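Local coordinates for separin (PDB 5U1T), which cleaves the SCC1 subunit of cohesin as a caspase-like cysteine protease at the onset of anaphase, and is held inactive by securin through most of the cell cycle, at residues A[929-934]-A[1027-1032]; A[1080-1085]-A[1112-1117]. All blocks are in the same frame, centred on the assembly; numbering follows the deposited sequence.

Both contacts join helical parts of the chain, with their centres about 20 Å apart, and they follow one another in series along the sequence. Contact 1 is a small, purely apolar meeting near the surface, where two side chains of helix 927-946 receive a leucine from the turn that follows helix 1012-1028. Contact 2 is partly buried and chemically mixed: one leucine of helix 1075-1088 lies against a glutamate and an arginine of helix 1111-1127. The two do not share a helix, yet they abut, since OD1 of D1032 packs 3.4 Å from CD1 of I1112. Each lies away from the probable catalytic cysteine.

Contact 1: A[929-934]-A[1027-1032]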
loop_
_atom_site.group_PDB
_atom_site.type_symbol
_atom_site.label_atom_id
_atom_site.label_comp_id
_atom_site.label_asym_id
_atom_site.label_seq_id
_atom_site.Cartn_x
_atom_site.Cartn_y
_atom_site.Cartn_z
ATOM N N LYS A 929 14.071 18.340 -15.023
ATOM C CA LYS A 929 12.885 18.540 -15.849
ATOM C C LYS A 929 12.888 20.003 -16.227
ATOM O O LYS A 929 12.531 20.372 -17.339
ATOM C CB LYS A 929 11.578 18.158 -15.124
ATOM C CG LYS A 929 10.341 18.087 -16.046
ATOM C CD LYS A 929 9.080 17.600 -15.299
ATOM C CE LYS A 929 8.123 16.721 -16.169
ATOM N NZ LYS A 929 8.404 15.214 -16.161
ATOM N N ASN A 930 13.324 20.828 -15.286
ATOM C CA ASN A 930 13.366 22.266 -15.480
ATOM C C ASN A 930 14.218 22.656 -16.701
ATOM O O ASN A 930 13.726 23.311 -17.629
ATOM C CB ASN A 930 13.898 22.950 -14.214
ATOM C CG ASN A 930 13.592 24.431 -14.177
ATOM O OD1 ASN A 930 12.652 24.900 -14.814
ATOM N ND2 ASN A 930 14.385 25.175 -13.426
ATOM N N VAL A 931 15.483 22.237 -16.695
ATOM C CA VAL A 931 16.415 22.565 -17.776
ATOM C C VAL A 931 15.962 21.997 -19.124
ATOM O O VAL A 931 16.008 22.685 -20.135
ATOM C CB VAL A 931 17.834 22.062 -17.464
ATOM C CG1 VAL A 931 18.752 22.280 -18.663
ATOM C CG2 VAL A 931 18.377 22.768 -16.237
ATOM N N ILE A 932 15.514 20.748 -19.130
ATOM C CA ILE A 932 14.970 20.135 -20.335
ATOM C C ILE A 932 13.853 20.981 -20.915
ATOM O O ILE A 932 13.766 21.180 -22.116
ATOM C CB ILE A 932 14.455 18.713 -20.048
ATOM C CG1 ILE A 932 15.636 17.773 -20.018
ATOM C CG2 ILE A 932 13.513 18.226 -21.136
ATOM C CD1 ILE A 932 16.445 17.888 -21.298
ATOM N N ASN A 933 12.994 21.486 -20.047
ATOM C CA ASN A 933 11.937 22.354 -20.501
ATOM C C ASN A 933 12.492 23.658 -21.044
ATOM O O ASN A 933 11.982 24.190 -22.022
ATOM C CB ASN A 933 10.965 22.625 -19.367
ATOM C CG ASN A 933 9.970 21.512 -19.193
ATOM O OD1 ASN A 933 10.086 20.460 -19.826
ATOM N ND2 ASN A 933 8.979 21.732 -18.337
ATOM N N ARG A 934 13.529 24.170 -20.389
ATOM C CA ARG A 934 14.126 25.444 -20.760
ATOM C C ARG A 934 14.697 25.363 -22.169
ATOM O O ARG A 934 14.418 26.218 -23.008
ATOM C CB ARG A 934 15.203 25.836 -19.751
ATOM C CG ARG A 934 15.978 27.079 -20.108
ATOM C CD ARG A 934 16.772 27.561 -18.918
ATOM N NE ARG A 934 15.866 27.894 -17.833
ATOM C CZ ARG A 934 16.153 27.744 -16.542
ATOM N NH1 ARG A 934 15.255 28.064 -15.611
ATOM N NH2 ARG A 934 17.343 27.268 -16.184
ATOM N N GLU A 1027 24.789 21.547 -24.375
ATOM C CA GLU A 1027 25.987 20.845 -23.967
ATOM C C GLU A 1027 26.051 20.725 -22.460
ATOM O O GLU A 1027 26.748 19.866 -21.920
ATOM C CB GLU A 1027 27.230 21.555 -24.503
ATOM C CG GLU A 1027 27.521 21.256 -25.964
ATOM C CD GLU A 1027 28.317 22.356 -26.643
ATOM O OE1 GLU A 1027 28.790 22.137 -27.792
ATOM O OE2 GLU A 1027 28.472 23.444 -26.035
ATOM N N SER A 1028 25.309 21.579 -21.771
ATOM C CA SER A 1028 25.391 21.594 -20.319
ATOM C C SER A 1028 24.658 20.417 -19.693
ATOM O O SER A 1028 25.049 19.961 -18.618
ATOM C CB SER A 1028 24.847 22.906 -19.748
ATOM O OG SER A 1028 23.444 23.006 -19.903
ATOM N N LEU A 1029 23.621 19.895 -20.346
ATOM C CA LEU A 1029 22.760 18.971 -19.634
ATOM C C LEU A 1029 23.293 17.538 -19.542
ATOM O O LEU A 1029 23.963 17.038 -20.437
ATOM C CB LEU A 1029 21.349 18.990 -20.226
ATOM C CG LEU A 1029 21.043 19.092 -21.696
ATOM C CD1 LEU A 1029 21.401 17.800 -22.340
ATOM C CD2 LEU A 1029 19.560 19.356 -21.829
ATOM N N LYS A 1030 22.997 16.906 -18.406
ATOM C CA LYS A 1030 23.468 15.568 -18.086
ATOM C C LYS A 1030 22.610 14.530 -18.771
ATOM O O LYS A 1030 21.423 14.422 -18.489
ATOM C CB LYS A 1030 23.447 15.337 -16.580
ATOM C CG LYS A 1030 24.306 16.300 -15.789
ATOM C CD LYS A 1030 25.758 16.225 -16.223
ATOM C CE LYS A 1030 26.668 16.812 -15.143
ATOM N NZ LYS A 1030 28.129 16.677 -15.458
ATOM N N LEU A 1031 23.219 13.760 -19.668
ATOM C CA LEU A 1031 22.454 12.874 -20.530
ATOM C C LEU A 1031 21.811 11.752 -19.745
ATOM O O LEU A 1031 20.688 11.362 -20.050
ATOM C CB LEU A 1031 23.343 12.308 -21.648
ATOM C CG LEU A 1031 23.966 13.354 -22.590
ATOM C CD1 LEU A 1031 24.766 12.675 -23.675
ATOM C CD2 LEU A 1031 22.923 14.297 -23.186
ATOM N N ASP A 1032 22.503 11.251 -18.722
ATOM C CA ASP A 1032 21.959 10.179 -17.863
ATOM C C ASP A 1032 20.616 10.510 -17.205
ATOM O O ASP A 1032 19.928 9.617 -16.696
ATOM C CB ASP A 1032 22.951 9.816 -16.768
ATOM C CG ASP A 1032 23.631 11.035 -16.201
ATOM O OD1 ASP A 1032 24.488 11.602 -16.930
ATOM O OD2 ASP A 1032 23.300 11.424 -15.050
#
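L1029 reaches across to V931 and I932 mainly with one methyl, CD2. The closer approach is to I932, whose CD1 lies 3.5 Å from L1029 CD2, and the two side chains meet at about a right angle. V931 gives a looser contact, its CG1 standing 4.4 Å from the same L1029 CD2, although its CB is directed toward the other segment. I932 does not aim there from its backbone; with CG1 anti to the carbonyl carbon (chi1 -80°), its ethyl arm swings CD1 round to the leucine.

The backbones stay apart, the nearest CA pair being V931 and L1029 at 7.5 Å. Elsewhere on helix 927-946, R934 makes salt bridges to D916 and D919, and N930 and N933 hydrogen-bond to the backbone of 911-917, tying the helix to the chain that precedes it. The turn at L1029 leads from helix 1012-1028 into helix 1036-1054, which backs the apolar cluster: I932 also touches E1038, and L1029 touches I1042. Beyond the turn, L1031 and D1032 rest on the start of helix 1111-1127.

Contact 2: A[1080-1085]-A[1112-1117]; sequences PLLFDK and ITESIR
L1082 pushes its two methyls between helix 1075-1088 and helix 1111-1127, one against E1114 and the other against R1117. CG of L1082 lies anti to its backbone N (chi1 -180°), which carries the isobutyl group across to the facing helix. There CD2 of L1082 sits 3.3 Å from CD of E1114 and within 3.6 Å of E1114 CG, so the leucine packs on the carboxylate end and the methylene before it. The other methyl, CD1, meets the guanidinium of R1117 at its edge, in the plane of the group, 3.8 Å from NH2.

E1114 is buried, and its chain bends at chi2 (-22°). Its OE1 accepts a hydrogen bond from NE2 of H1078, one turn before L1082 on the same helix. The same OE1 lies over one face of the R1117 guanidinium, 3.3 Å from NH2, an ion pair of charges alone because no N-H points at it. An alanine in place of E1114 would probably leave H1078 without this acceptor and R1117 without this nearby negative charge, and open a gap beside L1082. R1117 also touches V1389 and K1393 of helix 1388-1397. This is helix-to-helix packing whose polar side is a buried glutamate and a partly exposed arginine: a leucine meets the two, spaced i to i+3, where helix 1075-1088 and helix 1111-1127 pack together.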
loop_
_atom_site.group_PDB
_atom_site.type_symbol
_atom_site.label_atom_id
_atom_site.label_comp_id
_atom_site.label_asym_id
_atom_site.label_seq_id
_atom_site.Cartn_x
_atom_site.Cartn_y
_atom_site.Cartn_z
ATOM N N PRO A 1080 18.769 1.766 -26.303
ATOM C CA PRO A 1080 17.700 0.779 -26.137
ATOM C C PRO A 1080 18.166 -0.657 -26.349
ATOM O O PRO A 1080 17.692 -1.546 -25.662
ATOM C CB PRO A 1080 16.693 1.163 -27.221
ATOM C CG PRO A 1080 17.043 2.545 -27.614
ATOM C CD PRO A 1080 18.493 2.687 -27.415
ATOM N N LEU A 1081 19.069 -0.890 -27.290
ATOM C CA LEU A 1081 19.486 -2.257 -27.592
ATOM C C LEU A 1081 20.308 -2.844 -26.452
ATOM O O LEU A 1081 20.147 -4.002 -26.100
ATOM C CB LEU A 1081 20.274 -2.304 -28.910
ATOM C CG LEU A 1081 19.470 -1.855 -30.133
ATOM C CD1 LEU A 1081 20.389 -1.546 -31.348
ATOM C CD2 LEU A 1081 18.415 -2.878 -30.504
ATOM N N LEU A 1082 21.181 -2.038 -25.869
ATOM C CA LEU A 1082 22.007 -2.509 -24.781
ATOM C C LEU A 1082 21.144 -2.789 -23.553
ATOM O O LEU A 1082 21.335 -3.789 -22.862
ATOM C CB LEU A 1082 23.091 -1.496 -24.451
ATOM C CG LEU A 1082 24.011 -1.923 -23.316
ATOM C CD1 LEU A 1082 25.040 -2.961 -23.761
ATOM C CD2 LEU A 1082 24.678 -0.706 -22.741
ATOM N N PHE A 1083 20.192 -1.908 -23.285
ATOM C CA PHE A 1083 19.290 -2.116 -22.160
ATOM C C PHE A 1083 18.521 -3.409 -22.354
ATOM O O PHE A 1083 18.353 -4.182 -21.417
ATOM C CB PHE A 1083 18.330 -0.937 -21.991
ATOM C CG PHE A 1083 18.852 0.123 -21.080
ATOM C CD1 PHE A 1083 19.411 -0.218 -19.855
ATOM C CD2 PHE A 1083 18.812 1.454 -21.444
ATOM C CE1 PHE A 1083 19.904 0.751 -19.009
ATOM C CE2 PHE A 1083 19.303 2.426 -20.596
ATOM C CZ PHE A 1083 19.851 2.072 -19.378
ATOM N N ASP A 1084 18.083 -3.640 -23.587
ATOM C CA ASP A 1084 17.383 -4.865 -23.924
ATOM C C ASP A 1084 18.247 -6.071 -23.610
ATOM O O ASP A 1084 17.791 -7.004 -22.953
ATOM C CB ASP A 1084 16.992 -4.891 -25.397
ATOM C CG ASP A 1084 16.130 -6.083 -25.736
ATOM O OD1 ASP A 1084 16.670 -7.192 -25.909
ATOM O OD2 ASP A 1084 14.899 -5.925 -25.808
ATOM N N LYS A 1085 19.493 -6.046 -24.082
ATOM C CA LYS A 1085 20.412 -7.159 -23.865
ATOM C C LYS A 1085 20.667 -7.378 -22.365
ATOM O O LYS A 1085 20.460 -8.484 -21.853
ATOM C CB LYS A 1085 21.724 -6.918 -24.618
ATOM C CG LYS A 1085 22.782 -8.008 -24.475
ATOM C CD LYS A 1085 22.482 -9.254 -25.286
ATOM C CE LYS A 1085 23.663 -10.228 -25.211
ATOM N NZ LYS A 1085 23.449 -11.537 -25.905
ATOM N N ILE A 1112 27.210 7.152 -19.116
ATOM C CA ILE A 1112 28.594 7.561 -18.964
ATOM C C ILE A 1112 29.566 6.594 -19.655
ATOM O O ILE A 1112 30.257 6.971 -20.611
ATOM C CB ILE A 1112 28.941 7.691 -17.473
ATOM C CG1 ILE A 1112 27.811 8.444 -16.738
ATOM C CG2 ILE A 1112 30.312 8.341 -17.289
ATOM C CD1 ILE A 1112 27.362 9.767 -17.425
ATOM N N THR A 1113 29.620 5.349 -19.190
ATOM C CA THR A 1113 30.478 4.357 -19.837
ATOM C C THR A 1113 30.008 4.129 -21.255
ATOM O O THR A 1113 30.829 3.921 -22.153
ATOM C CB THR A 1113 30.517 2.993 -19.073
ATOM O OG1 THR A 1113 31.146 1.989 -19.896
ATOM C CG2 THR A 1113 29.082 2.538 -18.605
ATOM N N GLU A 1114 28.696 4.205 -21.478
ATOM C CA GLU A 1114 28.155 4.028 -22.832
ATOM C C GLU A 1114 28.580 5.127 -23.798
ATOM O O GLU A 1114 28.642 4.917 -25.011
ATOM C CB GLU A 1114 26.634 3.943 -22.801
ATOM C CG GLU A 1114 26.141 2.580 -22.420
ATOM C CD GLU A 1114 27.177 1.488 -22.668
ATOM O OE1 GLU A 1114 27.386 1.111 -23.845
ATOM O OE2 GLU A 1114 27.770 0.988 -21.679
ATOM N N SER A 1115 28.874 6.298 -23.253
ATOM C CA SER A 1115 29.311 7.412 -24.071
ATOM C C SER A 1115 30.686 7.116 -24.694
ATOM O O SER A 1115 30.924 7.395 -25.859
ATOM C CB SER A 1115 29.357 8.687 -23.235
ATOM O OG SER A 1115 29.368 9.828 -24.066
ATOM N N ILE A 1116 31.581 6.542 -23.901
ATOM C CA ILE A 1116 32.904 6.163 -24.387
ATOM C C ILE A 1116 32.830 5.119 -25.492
ATOM O O ILE A 1116 33.535 5.199 -26.481
ATOM C CB ILE A 1116 33.771 5.600 -23.257
ATOM C CG1 ILE A 1116 33.683 6.493 -22.024
ATOM C CG2 ILE A 1116 35.211 5.407 -23.727
ATOM C CD1 ILE A 1116 34.259 5.847 -20.789
ATOM N N ARG A 1117 31.967 4.134 -25.300
ATOM C CA ARG A 1117 31.833 3.034 -26.231
ATOM C C ARG A 1117 31.274 3.530 -27.561
ATOM O O ARG A 1117 31.553 2.949 -28.613
ATOM C CB ARG A 1117 30.937 1.938 -25.628
ATOM C CG ARG A 1117 30.551 0.828 -26.603
ATOM C CD ARG A 1117 31.068 -0.542 -26.176
ATOM N NE ARG A 1117 30.413 -0.980 -24.955
ATOM C CZ ARG A 1117 29.202 -1.527 -24.904
ATOM N NH1 ARG A 1117 28.500 -1.718 -26.015
ATOM N NH2 ARG A 1117 28.692 -1.884 -23.724
#